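Local coordinates for dopamine N-acetyltransferase-like Protein (Tribolium castaneum, PDB 6V3T), which catalyses transfer of the acyl group of acyl-CoA to arylalkylamines, probably including serotonin, which it would convert to N-acetylserotonin, at the acetyl coenzyme *a site. Residues are numbered along the deposited sequence; one frame, centred on the assembly and turned at random.

The acetyl coenzyme *a site. Residues 22, 25, 99, 103, 125, 127, 129, 134-140, 161, 163-164, 166-167, 169, 173. With ACO (acetyl coenzyme *a), chain B.
Strand 120-129 and the glycine-bearing turn leading directly into helix 138-152 form the backbone cradle of the cofactor, Gly135 and Gly137 both having positive phi. These two glycines are the G-x-G end of the Q/R-x-x-G-x-G/A pyrophosphate motif of GNAT enzymes. Gly137 N donates to ACO O2A of the alpha-phosphate, and Lys140 N points almost straight at ACO O1A (3.3 Å, 175° at H). Along the strand, the pantetheine amide ACO N8P donates to Leu127 O at 2.7 Å, nearly along the C=O axis. Arg134, its chain bent at chi3, lays its guanidinium face beneath the pantetheine hydroxyl ACO OAP, 3.3 Å from the plane and over its centre. Arg134 NE and Arg134 NH2 grip Val129 O side-on, the NH2 bond being 2.6 Å, which fixes the rotation of the flat group. An alanine here would probably loosen the turn against the strand and leave the hydroxyl without its flat support. The Phe166 ring stacks on the adenine with planes 9° apart, Phe166 CZ lying 3.4 Å from ACO C6A. Lys140, bent at chi3, reaches past the ribose C5B to form a long salt bridge from NZ to ACO O9A of the 3'-phosphate. At the other end, Thr163 OG1, in the crowded position between backbone N and carbonyl carbon (chi1 63°), probably accepts from the amide ACO N4P at 3.0 Å and donates to the anti lone pair of Glu25 OE2. Glu25 thereby sits alongside the thioester, whose carbonyl O meets the edge of the Phe22 ring. The site holds acetyl-CoA bent at the pyrophosphate, its pantetheine arm running along strand 120-129, and so probably presents the acetyl group for transfer to the amine substrate.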
ATOM      1  N   PHE A  22       5.915  -8.676   4.710  1.00 87.49           N
ATOM      2  CA  PHE A  22       4.790  -7.723   4.633  1.00 85.94           C
ATOM      3  C   PHE A  22       3.689  -8.056   5.643  1.00 83.44           C
ATOM      4  O   PHE A  22       2.989  -7.122   5.975  1.00 86.60           O
ATOM      5  CB  PHE A  22       4.237  -7.577   3.211  1.00 89.49           C
ATOM      6  CG  PHE A  22       3.278  -6.416   3.098  1.00 88.28           C
ATOM      7  CD1 PHE A  22       3.681  -5.137   3.410  1.00 86.40           C
ATOM      8  CD2 PHE A  22       1.958  -6.597   2.742  1.00 88.12           C
ATOM      9  CE1 PHE A  22       2.812  -4.065   3.300  1.00 84.82           C
ATOM     10  CE2 PHE A  22       1.085  -5.522   2.654  1.00 84.17           C
ATOM     11  CZ  PHE A  22       1.508  -4.258   2.947  1.00 81.60           C
ATOM     12  N   GLU A  25       2.437  -5.769   8.712  1.00 75.82           N
ATOM     13  CA  GLU A  25       1.804  -4.479   8.373  1.00 73.77           C
ATOM     14  C   GLU A  25       0.766  -4.195   9.453  1.00 71.25           C
ATOM     15  O   GLU A  25       0.043  -5.088   9.853  1.00 69.97           O
ATOM     16  CB  GLU A  25       1.236  -4.568   6.960  1.00 76.61           C
ATOM     17  CG  GLU A  25       0.744  -3.250   6.413  1.00 77.91           C
ATOM     18  CD  GLU A  25      -0.718  -2.970   6.690  1.00 80.89           C
ATOM     19  OE1 GLU A  25      -1.440  -3.930   6.990  1.00 92.81           O
ATOM     20  OE2 GLU A  25      -1.121  -1.799   6.613  1.00 72.10           O
ATOM     21  N   ILE A  99     -10.445  -5.404   6.467  1.00 72.70           N
ATOM     22  CA  ILE A  99      -9.305  -4.650   5.883  1.00 69.37           C
ATOM     23  C   ILE A  99      -9.824  -3.800   4.723  1.00 67.24           C
ATOM     24  O   ILE A  99      -9.811  -2.568   4.831  1.00 69.03           O
ATOM     25  CB  ILE A  99      -8.181  -5.586   5.418  1.00 71.82           C
ATOM     26  CG1 ILE A  99      -7.532  -6.331   6.588  1.00 72.98           C
ATOM     27  CG2 ILE A  99      -7.162  -4.799   4.616  1.00 73.11           C
ATOM     28  CD1 ILE A  99      -6.315  -7.143   6.208  1.00 71.84           C
ATOM     29  N   LEU A 103     -10.516   0.348   3.625  1.00 59.03           N
ATOM     30  CA  LEU A 103      -9.706   1.006   2.572  1.00 59.04           C
ATOM     31  C   LEU A 103     -10.634   1.566   1.482  1.00 62.29           C
ATOM     32  O   LEU A 103     -10.579   2.784   1.215  1.00 63.66           O
ATOM     33  CB  LEU A 103      -8.703  -0.002   2.015  1.00 55.19           C
ATOM     34  CG  LEU A 103      -7.609  -0.423   2.994  1.00 54.91           C
ATOM     35  CD1 LEU A 103      -6.577  -1.297   2.318  1.00 54.57           C
ATOM     36  CD2 LEU A 103      -6.920   0.783   3.607  1.00 55.81           C
ATOM     37  N   ARG A 125       0.845   1.568  -3.440  1.00 57.43           N
ATOM     38  CA  ARG A 125      -0.148   0.668  -2.815  1.00 61.60           C
ATOM     39  C   ARG A 125       0.517  -0.163  -1.732  1.00 62.93           C
ATOM     40  O   ARG A 125      -0.100  -0.324  -0.657  1.00 58.74           O
ATOM     41  CB  ARG A 125      -0.770  -0.254  -3.858  1.00 64.93           C
ATOM     42  CG  ARG A 125      -1.508   0.503  -4.944  1.00 67.25           C
ATOM     43  CD  ARG A 125      -2.218  -0.427  -5.896  1.00 69.37           C
ATOM     44  NE  ARG A 125      -3.213   0.304  -6.655  1.00 71.42           N
ATOM     45  CZ  ARG A 125      -3.733  -0.097  -7.802  1.00 72.08           C
ATOM     46  NH1 ARG A 125      -3.350  -1.238  -8.360  1.00 72.51           N
ATOM     47  NH2 ARG A 125      -4.639   0.660  -8.387  1.00 72.15           N
ATOM     48  N   LEU A 127       4.307  -0.963   0.278  1.00 73.18           N
ATOM     49  CA  LEU A 127       5.680  -0.518   0.615  1.00 70.64           C
ATOM     50  C   LEU A 127       6.303  -1.530   1.578  1.00 66.55           C
ATOM     51  O   LEU A 127       5.890  -1.547   2.756  1.00 61.24           O
ATOM     52  CB  LEU A 127       5.575   0.874   1.241  1.00 71.02           C
ATOM     53  CG  LEU A 127       6.869   1.674   1.303  1.00 72.49           C
ATOM     54  CD1 LEU A 127       7.683   1.491   0.030  1.00 74.78           C
ATOM     55  CD2 LEU A 127       6.577   3.144   1.551  1.00 71.88           C
ATOM     56  N   VAL A 129      10.004  -3.146   3.109  1.00 83.18           N
ATOM     57  CA  VAL A 129      11.466  -3.188   3.378  1.00 82.68           C
ATOM     58  C   VAL A 129      11.703  -4.403   4.262  1.00 83.30           C
ATOM     59  O   VAL A 129      11.033  -4.468   5.285  1.00 87.53           O
ATOM     60  CB  VAL A 129      11.928  -1.907   4.085  1.00 82.16           C
ATOM     61  CG1 VAL A 129      13.419  -1.913   4.368  1.00 83.57           C
ATOM     62  CG2 VAL A 129      11.527  -0.682   3.297  1.00 83.27           C
ATOM     63  N   ARG A 134      15.648  -3.038   7.390  1.00 78.64           N
ATOM     64  CA  ARG A 134      14.658  -2.023   7.823  1.00 78.63           C
ATOM     65  C   ARG A 134      15.330  -0.990   8.725  1.00 76.92           C
ATOM     66  O   ARG A 134      16.060  -1.398   9.630  1.00 81.89           O
ATOM     67  CB  ARG A 134      13.536  -2.722   8.588  1.00 80.36           C
ATOM     68  CG  ARG A 134      12.314  -1.859   8.854  1.00 81.15           C
ATOM     69  CD  ARG A 134      11.127  -2.725   9.238  1.00 81.45           C
ATOM     70  NE  ARG A 134      10.793  -3.694   8.195  1.00 83.61           N
ATOM     71  CZ  ARG A 134       9.915  -4.685   8.324  1.00 80.33           C
ATOM     72  NH1 ARG A 134       9.275  -4.860   9.467  1.00 77.89           N
ATOM     73  NH2 ARG A 134       9.684  -5.504   7.308  1.00 77.92           N
ATOM     74  N   GLY A 135      15.043   0.293   8.506  1.00 77.91           N
ATOM     75  CA  GLY A 135      15.510   1.398   9.363  1.00 77.16           C
ATOM     76  C   GLY A 135      16.734   2.101   8.798  1.00 79.44           C
ATOM     77  O   GLY A 135      17.363   2.851   9.541  1.00 88.11           O
ATOM     78  N   ARG A 136      17.053   1.915   7.521  1.00 80.50           N
ATOM     79  CA  ARG A 136      18.230   2.569   6.895  1.00 77.65           C
ATOM     80  C   ARG A 136      17.743   3.557   5.826  1.00 76.93           C
ATOM     81  O   ARG A 136      18.479   3.772   4.847  1.00 75.32           O
ATOM     82  CB  ARG A 136      19.189   1.521   6.322  1.00 79.24           C
ATOM     83  CG  ARG A 136      19.360   0.273   7.178  1.00 80.34           C
ATOM     84  CD  ARG A 136      20.459  -0.661   6.681  1.00 82.57           C
ATOM     85  NE  ARG A 136      21.131  -0.201   5.465  1.00 87.23           N
ATOM     86  CZ  ARG A 136      22.015  -0.902   4.764  1.00 92.46           C
ATOM     87  NH1 ARG A 136      22.565  -0.378   3.679  1.00 92.74           N
ATOM     88  NH2 ARG A 136      22.362  -2.125   5.135  1.00 97.32           N
ATOM     89  N   GLY A 137      16.552   4.141   6.013  1.00 74.55           N
ATOM     90  CA  GLY A 137      15.965   5.154   5.111  1.00 72.75           C
ATOM     91  C   GLY A 137      15.710   4.613   3.711  1.00 70.81           C
ATOM     92  O   GLY A 137      15.785   5.392   2.750  1.00 63.19           O
ATOM     93  N   ILE A 138      15.415   3.324   3.581  1.00 76.62           N
ATOM     94  CA  ILE A 138      15.205   2.674   2.254  1.00 81.10           C
ATOM     95  C   ILE A 138      13.809   3.028   1.739  1.00 78.58           C
ATOM     96  O   ILE A 138      13.688   3.399   0.571  1.00 80.84           O
ATOM     97  CB  ILE A 138      15.419   1.156   2.356  1.00 83.30           C
ATOM     98  CG1 ILE A 138      16.803   0.858   2.944  1.00 82.47           C
ATOM     99  CG2 ILE A 138      15.182   0.493   1.007  1.00 82.21           C
ATOM    100  CD1 ILE A 138      17.374  -0.478   2.588  1.00 81.70           C
ATOM    101  N   ALA A 139      12.791   2.904   2.582  1.00 75.36           N
ATOM    102  CA  ALA A 139      11.397   3.258   2.246  1.00 73.76           C
ATOM    103  C   ALA A 139      11.376   4.674   1.687  1.00 71.04           C
ATOM    104  O   ALA A 139      10.904   4.867   0.559  1.00 70.51           O
ATOM    105  CB  ALA A 139      10.522   3.144   3.463  1.00 75.00           C
ATOM    106  N   LYS A 140      11.904   5.614   2.463  1.00 68.09           N
ATOM    107  CA  LYS A 140      11.982   7.043   2.078  1.00 70.11           C
ATOM    108  C   LYS A 140      12.517   7.157   0.646  1.00 65.64           C
ATOM    109  O   LYS A 140      12.061   8.060  -0.070  1.00 66.67           O
ATOM    110  CB  LYS A 140      12.862   7.822   3.059  1.00 70.60           C
ATOM    111  CG  LYS A 140      12.124   8.392   4.260  1.00 68.43           C
ATOM    112  CD  LYS A 140      13.023   8.942   5.324  1.00 68.95           C
ATOM    113  CE  LYS A 140      13.180  10.438   5.237  1.00 68.96           C
ATOM    114  NZ  LYS A 140      14.370  10.899   5.983  1.00 71.05           N
ATOM    115  N   ASP A 161      -2.220   4.828   0.689  1.00 59.47           N
ATOM    116  CA  ASP A 161      -3.024   4.377   1.847  1.00 62.77           C
ATOM    117  C   ASP A 161      -2.036   4.156   2.982  1.00 62.83           C
ATOM    118  O   ASP A 161      -1.526   3.038   3.091  1.00 71.43           O
ATOM    119  CB  ASP A 161      -3.855   3.142   1.508  1.00 64.46           C
ATOM    120  CG  ASP A 161      -5.148   3.479   0.796  1.00 63.51           C
ATOM    121  OD1 ASP A 161      -6.011   4.116   1.430  1.00 70.13           O
ATOM    122  OD2 ASP A 161      -5.270   3.119  -0.380  1.00 60.26           O
ATOM    123  N   THR A 163      -1.127   3.340   6.180  1.00 57.62           N
ATOM    124  CA  THR A 163      -1.626   2.611   7.369  1.00 61.10           C
ATOM    125  C   THR A 163      -0.551   2.614   8.456  1.00 64.43           C
ATOM    126  O   THR A 163      -0.903   2.676   9.640  1.00 61.93           O
ATOM    127  CB  THR A 163      -1.961   1.176   6.998  1.00 59.11           C
ATOM    128  OG1 THR A 163      -0.701   0.641   6.607  1.00 56.17           O
ATOM    129  CG2 THR A 163      -2.972   1.067   5.883  1.00 60.48           C
ATOM    130  N   SER A 164       0.710   2.505   8.043  1.00 70.49           N
ATOM    131  CA  SER A 164       1.896   2.608   8.926  1.00 69.07           C
ATOM    132  C   SER A 164       2.208   4.088   9.128  1.00 69.04           C
ATOM    133  O   SER A 164       2.161   4.828   8.146  1.00 70.51           O
ATOM    134  CB  SER A 164       3.071   1.881   8.343  1.00 69.57           C
ATOM    135  OG  SER A 164       4.164   1.869   9.244  1.00 66.87           O
ATOM    136  N   PHE A 166       5.120   5.182  10.069  1.00 61.56           N
ATOM    137  CA  PHE A 166       6.439   5.326   9.402  1.00 61.57           C
ATOM    138  C   PHE A 166       6.198   5.771   7.968  1.00 60.85           C
ATOM    139  O   PHE A 166       6.880   6.671   7.500  1.00 63.46           O
ATOM    140  CB  PHE A 166       7.226   4.020   9.434  1.00 61.24           C
ATOM    141  CG  PHE A 166       7.286   3.390  10.799  1.00 60.78           C
ATOM    142  CD1 PHE A 166       7.087   4.148  11.941  1.00 60.12           C
ATOM    143  CD2 PHE A 166       7.551   2.039  10.946  1.00 62.23           C
ATOM    144  CE1 PHE A 166       7.119   3.557  13.190  1.00 60.54           C
ATOM    145  CE2 PHE A 166       7.598   1.452  12.199  1.00 59.78           C
ATOM    146  CZ  PHE A 166       7.384   2.215  13.318  1.00 60.87           C
ATOM    147  N   THR A 167       5.215   5.159   7.317  1.00 63.15           N
ATOM    148  CA  THR A 167       4.811   5.498   5.934  1.00 63.53           C
ATOM    149  C   THR A 167       4.228   6.906   5.905  1.00 60.66           C
ATOM    150  O   THR A 167       4.342   7.560   4.859  1.00 59.70           O
ATOM    151  CB  THR A 167       3.776   4.521   5.379  1.00 66.24           C
ATOM    152  OG1 THR A 167       4.454   3.288   5.155  1.00 67.63           O
ATOM    153  CG2 THR A 167       3.139   4.998   4.092  1.00 67.88           C
ATOM    154  N   ARG A 169       5.220   9.314   7.923  1.00 62.48           N
ATOM    155  CA  ARG A 169       6.427  10.153   8.092  1.00 65.69           C
ATOM    156  C   ARG A 169       7.100  10.358   6.747  1.00 57.16           C
ATOM    157  O   ARG A 169       7.410  11.480   6.434  1.00 59.76           O
ATOM    158  CB  ARG A 169       7.419   9.498   9.043  1.00 78.41           C
ATOM    159  CG  ARG A 169       7.283   9.990  10.471  1.00 89.38           C
ATOM    160  CD  ARG A 169       7.758   8.897  11.396  1.00 99.97           C
ATOM    161  NE  ARG A 169       7.752   9.126  12.833  1.00103.24           N
ATOM    162  CZ  ARG A 169       6.906   9.891  13.522  1.00105.52           C
ATOM    163  NH1 ARG A 169       5.942  10.587  12.940  1.00105.23           N
ATOM    164  NH2 ARG A 169       7.044   9.958  14.831  1.00106.95           N
ATOM    165  N   CYS A 173       7.594  13.812   4.764  1.00 64.91           N
ATOM    166  CA  CYS A 173       8.948  14.310   4.411  1.00 67.27           C
ATOM    167  C   CYS A 173       9.008  14.722   2.943  1.00 65.08           C
ATOM    168  O   CYS A 173       9.790  15.628   2.659  1.00 66.13           O
ATOM    169  CB  CYS A 173      10.058  13.311   4.721  1.00 69.00           C
ATOM    170  SG  CYS A 173      10.928  13.701   6.262  1.00 80.91           S
TER
HETATM  171  N1A ACO B 301      10.207   3.733  14.946  1.00 60.70           N
HETATM  172  C2A ACO B 301       9.982   5.037  14.733  1.00 64.63           C
HETATM  173  N3A ACO B 301      10.122   5.614  13.528  1.00 67.97           N
HETATM  174  C4A ACO B 301      10.503   4.898  12.459  1.00 65.71           C
HETATM  175  C5A ACO B 301      10.768   3.483  12.626  1.00 63.79           C
HETATM  176  C6A ACO B 301      10.599   2.924  13.961  1.00 60.64           C
HETATM  177  N6A ACO B 301      10.831   1.625  14.174  1.00 61.71           N
HETATM  178  N7A ACO B 301      11.126   3.009  11.436  1.00 65.25           N
HETATM  179  C8A ACO B 301      11.101   4.041  10.568  1.00 64.78           C
HETATM  180  N9A ACO B 301      10.744   5.161  11.195  1.00 65.84           N
HETATM  181  C1B ACO B 301      10.587   6.447  10.531  1.00 66.42           C
HETATM  182  C2B ACO B 301      11.874   7.200  10.348  1.00 67.18           C
HETATM  183  O2B ACO B 301      12.107   8.090  11.421  1.00 61.68           O
HETATM  184  C3B ACO B 301      11.584   7.934   9.064  1.00 69.76           C
HETATM  185  O3B ACO B 301      10.808   9.075   9.346  1.00 79.20           O
HETATM  186  P3B ACO B 301      11.531  10.496   9.337  1.00 87.69           P
HETATM  187  O7A ACO B 301      10.751  11.317  10.344  1.00 79.13           O
HETATM  188  O8A ACO B 301      12.916  10.089   9.811  1.00 75.42           O
HETATM  189  O9A ACO B 301      11.340  10.899   7.877  1.00 78.42           O
HETATM  190  C4B ACO B 301      10.693   7.022   8.270  1.00 63.07           C
HETATM  191  O4B ACO B 301      10.144   6.141   9.213  1.00 64.71           O
HETATM  192  C5B ACO B 301      11.434   6.245   7.230  1.00 59.64           C
HETATM  193  O5B ACO B 301      12.081   5.117   7.777  1.00 57.91           O
HETATM  194  P1A ACO B 301      12.659   4.094   6.712  1.00 60.14           P
HETATM  195  O1A ACO B 301      12.996   4.858   5.455  1.00 57.86           O
HETATM  196  O2A ACO B 301      13.681   3.171   7.290  1.00 65.45           O
HETATM  197  O3A ACO B 301      11.360   3.183   6.514  1.00 65.80           O
HETATM  198  P2A ACO B 301      11.517   1.592   6.627  1.00 67.73           P
HETATM  199  O4A ACO B 301      12.666   1.204   5.711  1.00 59.05           O
HETATM  200  O5A ACO B 301      11.636   1.223   8.083  1.00 68.75           O
HETATM  201  O6A ACO B 301       9.988   1.185   6.157  1.00 67.65           O
HETATM  202  CBP ACO B 301       7.948  -0.206   6.722  1.00 64.58           C
HETATM  203  CCP ACO B 301       9.423  -0.144   6.297  1.00 68.08           C
HETATM  204  CDP ACO B 301       7.248   1.049   6.227  1.00 60.43           C
HETATM  205  CEP ACO B 301       7.959  -0.290   8.235  1.00 64.08           C
HETATM  206  CAP ACO B 301       7.196  -1.483   6.196  1.00 70.77           C
HETATM  207  OAP ACO B 301       7.651  -2.624   6.935  1.00 58.49           O
HETATM  208  C9P ACO B 301       5.625  -1.514   6.245  1.00 76.52           C
HETATM  209  O9P ACO B 301       5.031  -2.041   7.188  1.00 67.59           O
HETATM  210  N8P ACO B 301       4.919  -0.961   5.207  1.00 72.02           N
HETATM  211  C7P ACO B 301       3.458  -0.854   5.141  1.00 68.57           C
HETATM  212  C6P ACO B 301       2.916   0.548   4.787  1.00 66.96           C
HETATM  213  C5P ACO B 301       1.813   0.571   3.743  1.00 67.17           C
HETATM  214  O5P ACO B 301       1.960   1.141   2.685  1.00 57.17           O
HETATM  215  N4P ACO B 301       0.664  -0.026   4.057  1.00 87.86           N
HETATM  216  C3P ACO B 301      -0.561   0.055   3.234  1.00100.82           C
HETATM  217  C2P ACO B 301      -1.159  -1.268   2.711  1.00107.42           C
HETATM  218  S1P ACO B 301      -2.639  -1.781   3.559  1.00115.11           S
HETATM  219  C   ACO B 301      -2.659  -3.467   3.389  1.00109.80           C
HETATM  220  O   ACO B 301      -2.267  -3.998   2.360  1.00117.81           O
HETATM  221  CH3 ACO B 301      -3.171  -4.352   4.487  1.00 99.15           C